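PDB 4FMH: VP1 from Merkel cell polyomavirus, which forms the pentameric building blocks of the icosahedral viral capsid and binds sialylated glycans through a site required for infection. Local coordinates for residues Gly103-Lys116 and Leu262-Leu274. Residues are numbered along the deposited sequence; the frame is centred on the assembly and turned at random.
With SIA (N-acetyl-alpha-neuraminic acid), chain U.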
ATOM      1  N   GLY B 103      17.818   7.260  13.312  1.00 11.05           N
ATOM      2  CA  GLY B 103      18.806   6.281  12.852  1.00 10.31           C
ATOM      3  C   GLY B 103      18.297   5.328  11.788  1.00 10.90           C
ATOM      4  O   GLY B 103      18.852   4.235  11.588  1.00 10.23           O
ATOM      5  N   ILE B 104      17.247   5.738  11.085  1.00  9.42           N
ATOM      6  CA  ILE B 104      16.684   4.898  10.034  1.00  9.97           C
ATOM      7  C   ILE B 104      17.726   4.583   8.947  1.00 10.05           C
ATOM      8  O   ILE B 104      17.832   3.437   8.490  1.00  9.63           O
ATOM      9  CB  ILE B 104      15.381   5.507   9.443  1.00  9.92           C
ATOM     10  CG1 ILE B 104      14.212   5.311  10.421  1.00  8.79           C
ATOM     11  CG2 ILE B 104      15.040   4.847   8.122  1.00 10.32           C
ATOM     12  CD1 ILE B 104      13.028   6.266  10.177  1.00  8.82           C
ATOM     13  N   SER B 105      18.511   5.595   8.571  1.00  9.00           N
ATOM     14  CA  SER B 105      19.543   5.455   7.546  1.00 11.32           C
ATOM     15  C   SER B 105      20.594   4.375   7.860  1.00 11.80           C
ATOM     16  O   SER B 105      21.170   3.790   6.946  1.00 11.36           O
ATOM     17  CB  SER B 105      20.242   6.799   7.303  1.00 11.27           C
ATOM     18  OG  SER B 105      20.989   7.185   8.438  1.00 13.60           O
ATOM     19  N   SER B 106      20.830   4.109   9.144  1.00 11.02           N
ATOM     20  CA  SER B 106      21.775   3.066   9.545  1.00 12.20           C
ATOM     21  C   SER B 106      21.413   1.697   8.974  1.00 11.84           C
ATOM     22  O   SER B 106      22.272   0.827   8.869  1.00 12.69           O
ATOM     23  CB  SER B 106      21.871   2.970  11.074  1.00 11.18           C
ATOM     24  OG  SER B 106      20.748   2.284  11.608  1.00 11.51           O
ATOM     25  N   LEU B 107      20.141   1.501   8.624  1.00 11.46           N
ATOM     26  CA  LEU B 107      19.685   0.202   8.134  1.00 10.94           C
ATOM     27  C   LEU B 107      20.052  -0.108   6.675  1.00 12.24           C
ATOM     28  O   LEU B 107      19.768  -1.208   6.185  1.00 12.46           O
ATOM     29  CB  LEU B 107      18.180   0.003   8.384  1.00 10.57           C
ATOM     30  CG  LEU B 107      17.685   0.163   9.835  1.00 11.85           C
ATOM     31  CD1 LEU B 107      16.169  -0.068   9.937  1.00 10.85           C
ATOM     32  CD2 LEU B 107      18.453  -0.755  10.798  1.00 10.10           C
ATOM     33  N   ILE B 108      20.700   0.830   5.983  1.00 11.62           N
ATOM     34  CA  ILE B 108      21.226   0.517   4.639  1.00 12.54           C
ATOM     35  C   ILE B 108      22.519  -0.313   4.698  1.00 12.79           C
ATOM     36  O   ILE B 108      23.000  -0.786   3.669  1.00 11.93           O
ATOM     37  CB  ILE B 108      21.458   1.760   3.740  1.00 12.20           C
ATOM     38  CG1 ILE B 108      22.688   2.550   4.193  1.00 10.52           C
ATOM     39  CG2 ILE B 108      20.195   2.634   3.649  1.00 10.77           C
ATOM     40  CD1 ILE B 108      23.369   3.315   3.042  1.00 12.32           C
ATOM     41  N   ASN B 109      23.077  -0.470   5.899  1.00 12.04           N
ATOM     42  CA  ASN B 109      24.281  -1.275   6.096  1.00 12.94           C
ATOM     43  C   ASN B 109      24.016  -2.751   5.768  1.00 12.65           C
ATOM     44  O   ASN B 109      23.284  -3.432   6.483  1.00 13.50           O
ATOM     45  CB  ASN B 109      24.809  -1.109   7.532  1.00 14.00           C
ATOM     46  CG  ASN B 109      26.124  -1.840   7.768  1.00 15.55           C
ATOM     47  OD1 ASN B 109      26.470  -2.794   7.058  1.00 16.25           O
ATOM     48  ND2 ASN B 109      26.864  -1.399   8.778  1.00 16.75           N
ATOM     49  N   VAL B 110      24.597  -3.230   4.669  1.00 12.34           N
ATOM     50  CA  VAL B 110      24.448  -4.637   4.261  1.00 12.82           C
ATOM     51  C   VAL B 110      25.788  -5.374   4.286  1.00 13.70           C
ATOM     52  O   VAL B 110      26.007  -6.327   3.540  1.00 14.27           O
ATOM     53  CB  VAL B 110      23.758  -4.785   2.875  1.00 13.51           C
ATOM     54  CG1 VAL B 110      22.267  -4.356   2.952  1.00 13.21           C
ATOM     55  CG2 VAL B 110      24.525  -4.016   1.783  1.00 11.61           C
ATOM     56  N   HIS B 111      26.671  -4.933   5.176  1.00 14.43           N
ATOM     57  CA  HIS B 111      28.030  -5.458   5.243  1.00 15.86           C
ATOM     58  C   HIS B 111      28.497  -5.610   6.690  1.00 16.52           C
ATOM     59  O   HIS B 111      29.690  -5.472   6.985  1.00 16.90           O
ATOM     60  CB  HIS B 111      28.993  -4.575   4.438  1.00 16.48           C
ATOM     61  CG  HIS B 111      28.944  -3.134   4.825  1.00 19.99           C
ATOM     62  ND1 HIS B 111      29.658  -2.627   5.892  1.00 22.68           N
ATOM     63  CD2 HIS B 111      28.235  -2.097   4.319  1.00 21.59           C
ATOM     64  CE1 HIS B 111      29.402  -1.337   6.013  1.00 23.84           C
ATOM     65  NE2 HIS B 111      28.539  -0.991   5.075  1.00 21.87           N
ATOM     66  N   TYR B 112      27.554  -5.913   7.584  1.00 14.73           N
ATOM     67  CA  TYR B 112      27.892  -6.335   8.942  1.00 15.37           C
ATOM     68  C   TYR B 112      28.809  -7.555   8.817  1.00 15.42           C
ATOM     69  O   TYR B 112      28.543  -8.440   8.012  1.00 14.74           O
ATOM     70  CB  TYR B 112      26.623  -6.659   9.741  1.00 15.14           C
ATOM     71  CG  TYR B 112      26.887  -7.420  11.016  1.00 16.26           C
ATOM     72  CD1 TYR B 112      27.679  -6.869  12.031  1.00 17.75           C
ATOM     73  CD2 TYR B 112      26.365  -8.693  11.206  1.00 15.88           C
ATOM     74  CE1 TYR B 112      27.939  -7.575  13.202  1.00 18.54           C
ATOM     75  CE2 TYR B 112      26.612  -9.400  12.377  1.00 17.49           C
ATOM     76  CZ  TYR B 112      27.406  -8.838  13.365  1.00 18.27           C
ATOM     77  OH  TYR B 112      27.658  -9.537  14.521  1.00 18.87           O
ATOM     78  N   TRP B 113      29.896  -7.594   9.585  1.00 15.20           N
ATOM     79  CA  TRP B 113      30.949  -8.582   9.319  1.00 15.93           C
ATOM     80  C   TRP B 113      30.448 -10.020   9.348  1.00 16.35           C
ATOM     81  O   TRP B 113      30.934 -10.862   8.585  1.00 16.63           O
ATOM     82  CB  TRP B 113      32.175  -8.391  10.237  1.00 16.28           C
ATOM     83  CG  TRP B 113      31.976  -8.772  11.677  1.00 17.94           C
ATOM     84  CD1 TRP B 113      31.661  -7.934  12.704  1.00 19.13           C
ATOM     85  CD2 TRP B 113      32.099 -10.084  12.252  1.00 18.60           C
ATOM     86  NE1 TRP B 113      31.573  -8.638  13.884  1.00 19.14           N
ATOM     87  CE2 TRP B 113      31.840  -9.958  13.637  1.00 19.79           C
ATOM     88  CE3 TRP B 113      32.403 -11.352  11.731  1.00 20.71           C
ATOM     89  CZ2 TRP B 113      31.864 -11.057  14.515  1.00 20.34           C
ATOM     90  CZ3 TRP B 113      32.435 -12.451  12.608  1.00 23.94           C
ATOM     91  CH2 TRP B 113      32.165 -12.290  13.985  1.00 22.82           C
ATOM     92  N   ASP B 114      29.460 -10.281  10.207  1.00 15.59           N
ATOM     93  CA  ASP B 114      28.909 -11.624  10.379  1.00 16.32           C
ATOM     94  C   ASP B 114      27.495 -11.740   9.811  1.00 15.63           C
ATOM     95  O   ASP B 114      26.689 -12.527  10.304  1.00 16.41           O
ATOM     96  CB  ASP B 114      28.913 -12.015  11.864  1.00 16.69           C
ATOM     97  CG  ASP B 114      28.850 -13.517  12.083  1.00 18.42           C
ATOM     98  OD1 ASP B 114      29.277 -14.282  11.194  1.00 19.56           O
ATOM     99  OD2 ASP B 114      28.380 -13.937  13.157  1.00 20.51           O
ATOM    100  N   MET B 115      27.207 -10.967   8.767  1.00 13.42           N
ATOM    101  CA  MET B 115      25.875 -10.961   8.163  1.00 13.25           C
ATOM    102  C   MET B 115      25.698 -12.152   7.233  1.00 13.96           C
ATOM    103  O   MET B 115      26.568 -12.426   6.406  1.00 14.10           O
ATOM    104  CB  MET B 115      25.670  -9.680   7.358  1.00 13.33           C
ATOM    105  CG  MET B 115      24.285  -9.057   7.512  1.00 13.63           C
ATOM    106  SD  MET B 115      24.263  -7.368   6.881  1.00 13.96           S
ATOM    107  CE  MET B 115      22.960  -6.639   7.880  1.00 12.87           C
ATOM    108  N   LYS B 116      24.578 -12.857   7.368  1.00 14.42           N
ATOM    109  CA  LYS B 116      24.208 -13.892   6.396  1.00 15.39           C
ATOM    110  C   LYS B 116      24.021 -13.241   5.024  1.00 14.68           C
ATOM    111  O   LYS B 116      23.406 -12.174   4.914  1.00 13.62           O
ATOM    112  CB  LYS B 116      22.926 -14.607   6.829  1.00 16.27           C
ATOM    113  CG  LYS B 116      22.475 -15.728   5.894  1.00 17.28           C
ATOM    114  CD  LYS B 116      21.363 -16.561   6.514  1.00 17.47           C
ATOM    115  CE  LYS B 116      20.847 -17.628   5.553  1.00 17.27           C
ATOM    116  NZ  LYS B 116      21.886 -18.653   5.201  1.00 15.26           N
ATOM    117  N   LEU B 262      18.538  -8.944  12.569  1.00 11.52           N
ATOM    118  CA  LEU B 262      19.900  -9.062  12.081  1.00 12.33           C
ATOM    119  C   LEU B 262      20.122 -10.540  11.778  1.00 13.27           C
ATOM    120  O   LEU B 262      20.005 -11.393  12.669  1.00 14.34           O
ATOM    121  CB  LEU B 262      20.904  -8.575  13.126  1.00 12.43           C
ATOM    122  CG  LEU B 262      22.393  -8.587  12.734  1.00 14.47           C
ATOM    123  CD1 LEU B 262      22.702  -7.594  11.606  1.00 13.90           C
ATOM    124  CD2 LEU B 262      23.272  -8.326  13.948  1.00 14.53           C
ATOM    125  N   PHE B 263      20.403 -10.838  10.518  1.00 12.57           N
ATOM    126  CA  PHE B 263      20.622 -12.210  10.065  1.00 12.66           C
ATOM    127  C   PHE B 263      22.102 -12.534  10.111  1.00 12.70           C
ATOM    128  O   PHE B 263      22.889 -11.948   9.365  1.00 12.64           O
ATOM    129  CB  PHE B 263      20.117 -12.370   8.631  1.00 12.82           C
ATOM    130  CG  PHE B 263      18.613 -12.394   8.517  1.00 12.88           C
ATOM    131  CD1 PHE B 263      17.887 -11.214   8.459  1.00 13.49           C
ATOM    132  CD2 PHE B 263      17.934 -13.601   8.467  1.00 14.29           C
ATOM    133  CE1 PHE B 263      16.489 -11.232   8.353  1.00 14.32           C
ATOM    134  CE2 PHE B 263      16.534 -13.635   8.361  1.00 16.51           C
ATOM    135  CZ  PHE B 263      15.816 -12.446   8.309  1.00 13.66           C
ATOM    136  N   LYS B 264      22.469 -13.463  10.987  1.00 12.05           N
ATOM    137  CA  LYS B 264      23.869 -13.822  11.192  1.00 14.03           C
ATOM    138  C   LYS B 264      24.261 -15.028  10.329  1.00 15.14           C
ATOM    139  O   LYS B 264      23.425 -15.881  10.039  1.00 14.32           O
ATOM    140  CB  LYS B 264      24.130 -14.112  12.674  1.00 15.03           C
ATOM    141  CG  LYS B 264      23.728 -12.965  13.601  1.00 10.85           C
ATOM    142  CD  LYS B 264      23.883 -13.355  15.062  1.00 18.00           C
ATOM    143  CE  LYS B 264      23.567 -12.171  15.969  1.00 14.86           C
ATOM    144  NZ  LYS B 264      23.515 -12.567  17.405  1.00 14.08           N
ATOM    145  N   THR B 265      25.533 -15.079   9.931  1.00 16.63           N
ATOM    146  CA  THR B 265      26.069 -16.123   9.047  1.00 18.41           C
ATOM    147  C   THR B 265      25.601 -17.546   9.388  1.00 18.32           C
ATOM    148  O   THR B 265      25.221 -18.303   8.503  1.00 18.56           O
ATOM    149  CB  THR B 265      27.625 -16.086   9.024  1.00 19.26           C
ATOM    150  OG1 THR B 265      28.068 -14.746   8.784  1.00 20.97           O
ATOM    151  CG2 THR B 265      28.199 -17.009   7.928  1.00 21.52           C
ATOM    152  N   SER B 266      25.635 -17.892  10.673  1.00 18.71           N
ATOM    153  CA  SER B 266      25.305 -19.238  11.145  1.00 18.74           C
ATOM    154  C   SER B 266      23.834 -19.621  10.947  1.00 18.02           C
ATOM    155  O   SER B 266      23.491 -20.805  11.001  1.00 17.72           O
ATOM    156  CB  SER B 266      25.626 -19.336  12.631  1.00 19.12           C
ATOM    157  OG  SER B 266      24.839 -18.387  13.328  1.00 20.56           O
ATOM    158  N   GLY B 267      22.976 -18.621  10.738  1.00 15.94           N
ATOM    159  CA  GLY B 267      21.535 -18.833  10.675  1.00 14.60           C
ATOM    160  C   GLY B 267      20.817 -18.197  11.855  1.00 14.96           C
ATOM    161  O   GLY B 267      19.606 -17.989  11.812  1.00 13.83           O
ATOM    162  N   LYS B 268      21.570 -17.882  12.907  1.00 14.20           N
ATOM    163  CA  LYS B 268      21.015 -17.231  14.088  1.00 14.08           C
ATOM    164  C   LYS B 268      20.425 -15.877  13.711  1.00 14.36           C
ATOM    165  O   LYS B 268      20.914 -15.204  12.794  1.00 14.31           O
ATOM    166  CB  LYS B 268      22.080 -17.052  15.180  1.00 14.50           C
ATOM    167  CG  LYS B 268      22.767 -18.340  15.638  1.00 17.41           C
ATOM    168  CD  LYS B 268      21.904 -19.172  16.566  1.00 19.41           C
ATOM    169  CE  LYS B 268      22.595 -20.492  16.931  1.00 21.43           C
ATOM    170  NZ  LYS B 268      23.724 -20.322  17.889  1.00 21.92           N
ATOM    171  N   MET B 269      19.359 -15.497  14.412  1.00 13.13           N
ATOM    172  CA  MET B 269      18.693 -14.222  14.187  1.00 12.33           C
ATOM    173  C   MET B 269      18.410 -13.500  15.499  1.00 12.80           C
ATOM    174  O   MET B 269      17.978 -14.118  16.476  1.00 13.77           O
ATOM    175  CB  MET B 269      17.380 -14.441  13.436  1.00 11.65           C
ATOM    176  CG  MET B 269      17.570 -15.081  12.049  1.00 12.46           C
ATOM    177  SD  MET B 269      16.094 -15.871  11.426  1.00 14.14           S
ATOM    178  CE  MET B 269      14.932 -14.503  11.401  1.00 16.12           C
ATOM    179  N   ALA B 270      18.635 -12.189  15.494  1.00 12.11           N
ATOM    180  CA  ALA B 270      18.345 -11.332  16.639  1.00 13.71           C
ATOM    181  C   ALA B 270      17.496 -10.136  16.195  1.00 13.85           C
ATOM    182  O   ALA B 270      17.714  -9.586  15.116  1.00 14.26           O
ATOM    183  CB  ALA B 270      19.645 -10.848  17.276  1.00 13.72           C
ATOM    184  N   LEU B 271      16.531  -9.737  17.019  1.00 13.44           N
ATOM    185  CA  LEU B 271      15.750  -8.533  16.718  1.00 13.10           C
ATOM    186  C   LEU B 271      16.533  -7.260  17.059  1.00 13.87           C
ATOM    187  O   LEU B 271      17.467  -7.286  17.869  1.00 14.66           O
ATOM    188  CB  LEU B 271      14.388  -8.560  17.419  1.00 13.18           C
ATOM    189  CG  LEU B 271      13.319  -9.476  16.820  1.00 10.95           C
ATOM    190  CD1 LEU B 271      12.180  -9.644  17.804  1.00 10.78           C
ATOM    191  CD2 LEU B 271      12.805  -8.938  15.462  1.00 12.06           C
ATOM    192  N   HIS B 272      16.150  -6.155  16.424  1.00 11.69           N
ATOM    193  CA  HIS B 272      16.857  -4.883  16.534  1.00 11.26           C
ATOM    194  C   HIS B 272      15.815  -3.780  16.661  1.00 10.98           C
ATOM    195  O   HIS B 272      14.738  -3.861  16.062  1.00  9.75           O
ATOM    196  CB  HIS B 272      17.717  -4.676  15.279  1.00  9.82           C
ATOM    197  CG  HIS B 272      18.540  -3.420  15.271  1.00 11.32           C
ATOM    198  ND1 HIS B 272      19.249  -2.972  16.365  1.00 11.06           N
ATOM    199  CD2 HIS B 272      18.812  -2.548  14.269  1.00 10.38           C
ATOM    200  CE1 HIS B 272      19.891  -1.862  16.049  1.00 10.34           C
ATOM    201  NE2 HIS B 272      19.644  -1.583  14.782  1.00 11.38           N
ATOM    202  N   GLY B 273      16.130  -2.763  17.456  1.00 11.04           N
ATOM    203  CA  GLY B 273      15.250  -1.608  17.597  1.00 10.98           C
ATOM    204  C   GLY B 273      15.998  -0.312  17.354  1.00 11.42           C
ATOM    205  O   GLY B 273      17.229  -0.291  17.362  1.00 11.41           O
ATOM    206  N   LEU B 274      15.249   0.769  17.130  1.00  9.38           N
ATOM    207  CA  LEU B 274      15.834   2.103  16.973  1.00  9.92           C
ATOM    208  C   LEU B 274      15.266   3.072  18.017  1.00 10.46           C
ATOM    209  O   LEU B 274      14.177   2.826  18.550  1.00 11.08           O
ATOM    210  CB  LEU B 274      15.583   2.629  15.549  1.00  9.17           C
ATOM    211  CG  LEU B 274      16.349   1.942  14.414  1.00 10.15           C
ATOM    212  CD1 LEU B 274      15.859   2.491  13.072  1.00  9.20           C
ATOM    213  CD2 LEU B 274      17.857   2.175  14.557  1.00 11.84           C
TER
HETATM  214  C1  SIA U   2      26.618 -17.709  16.165  0.80 26.61           C
HETATM  215  C2  SIA U   2      27.719 -16.956  16.915  0.80 27.52           C
HETATM  216  C3  SIA U   2      27.533 -15.443  16.698  0.80 25.73           C
HETATM  217  C4  SIA U   2      26.391 -14.822  17.510  0.80 26.27           C
HETATM  218  C5  SIA U   2      26.467 -15.226  18.981  0.80 25.34           C
HETATM  219  C6  SIA U   2      26.628 -16.742  19.153  0.80 27.49           C
HETATM  220  C7  SIA U   2      26.878 -17.085  20.634  0.80 28.49           C
HETATM  221  C8  SIA U   2      26.653 -18.560  20.997  0.80 31.83           C
HETATM  222  C9  SIA U   2      27.770 -19.487  20.526  0.80 33.77           C
HETATM  223  C10 SIA U   2      25.333 -13.832  20.657  0.80 25.03           C
HETATM  224  C11 SIA U   2      24.012 -13.423  21.227  0.80 17.67           C
HETATM  225  N5  SIA U   2      25.282 -14.722  19.658  0.80 25.67           N
HETATM  226  O1A SIA U   2      26.159 -17.220  15.104  0.80 15.86           O
HETATM  227  O1B SIA U   2      26.200 -18.808  16.608  0.80 24.98           O
HETATM  228  O4  SIA U   2      26.429 -13.384  17.430  0.80 15.71           O
HETATM  229  O6  SIA U   2      27.699 -17.254  18.330  0.80 26.71           O
HETATM  230  O7  SIA U   2      28.195 -16.661  21.015  0.80 26.53           O
HETATM  231  O8  SIA U   2      26.522 -18.706  22.421  0.80 31.32           O
HETATM  232  O9  SIA U   2      27.343 -20.117  19.316  0.80 36.76           O
HETATM  233  O10 SIA U   2      26.379 -13.378  21.090  0.80 22.53           O
HETATM  234  O   HOH W   1      21.017   0.319  13.511  1.00 10.12           O
HETATM  235  O   HOH W   2      27.336 -16.307  12.773  1.00 15.39           O
HETATM  236  O   HOH W   3      28.798 -13.871   6.376  1.00 20.13           O
HETATM  237  O   HOH W   4      22.729 -19.777   7.624  1.00 23.96           O
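Met115 and Lys264 form a single beta bridge, their CA atoms 4.6 Å apart, in which Lys116 N donates to Phe263 O at 2.8 Å (166° at the hydrogen) and Thr265 N to Asp114 O. The bridge ties the type I turn Tyr112-Met115 to the type I turn Lys264-Gly267, which joins strands 250-263 and 269-287 of the jelly roll. A side-chain bond reinforces it: Thr265 OG1, beside its own backbone N (chi1 -50°), donates to Asp114 OD1 at 2.7 Å, meeting the carboxylate from 50° out of its plane. The other oxygen of Asp114, OD2, accepts from a water that also donates to sialic acid O1A and accepts from Ser266 N. Asp114 thus reaches the sugar carboxylate through water, whereas Ser266 OG donates to O1A directly at 2.5 Å and Lys268 NZ to O1B. The extended Lys264 chain carries NZ to its main polar partner, Asp51, in a salt bridge that sialic acid O4 shares as a second acceptor (3.0 Å from NZ), and Trp45 adds a cation-pi contact.

Away from the turns the contact is largely apolar. Leu262 CD2 sits over one face of the Tyr112 ring, 4.3 Å from its centroid, while CD1 of the same leucine touches Met115 CE. Farther along, Leu107 and Leu274 meet tip to tip through their CD1 atoms, and Leu107 CD2 abuts the edge of the His272 ring. In that ring's plane, a water links NE2 to Ser106 OG; ND1 is bonded to Thr47 O. The chemistry implies a receptor site to which this contact brings Lys264, Ser266 and Lys268 as direct ligands, joined by Asp51 from outside it, while the Asp114-Thr265 bond and the paired backbones probably help to fix the turn that presents Lys264 and Ser266.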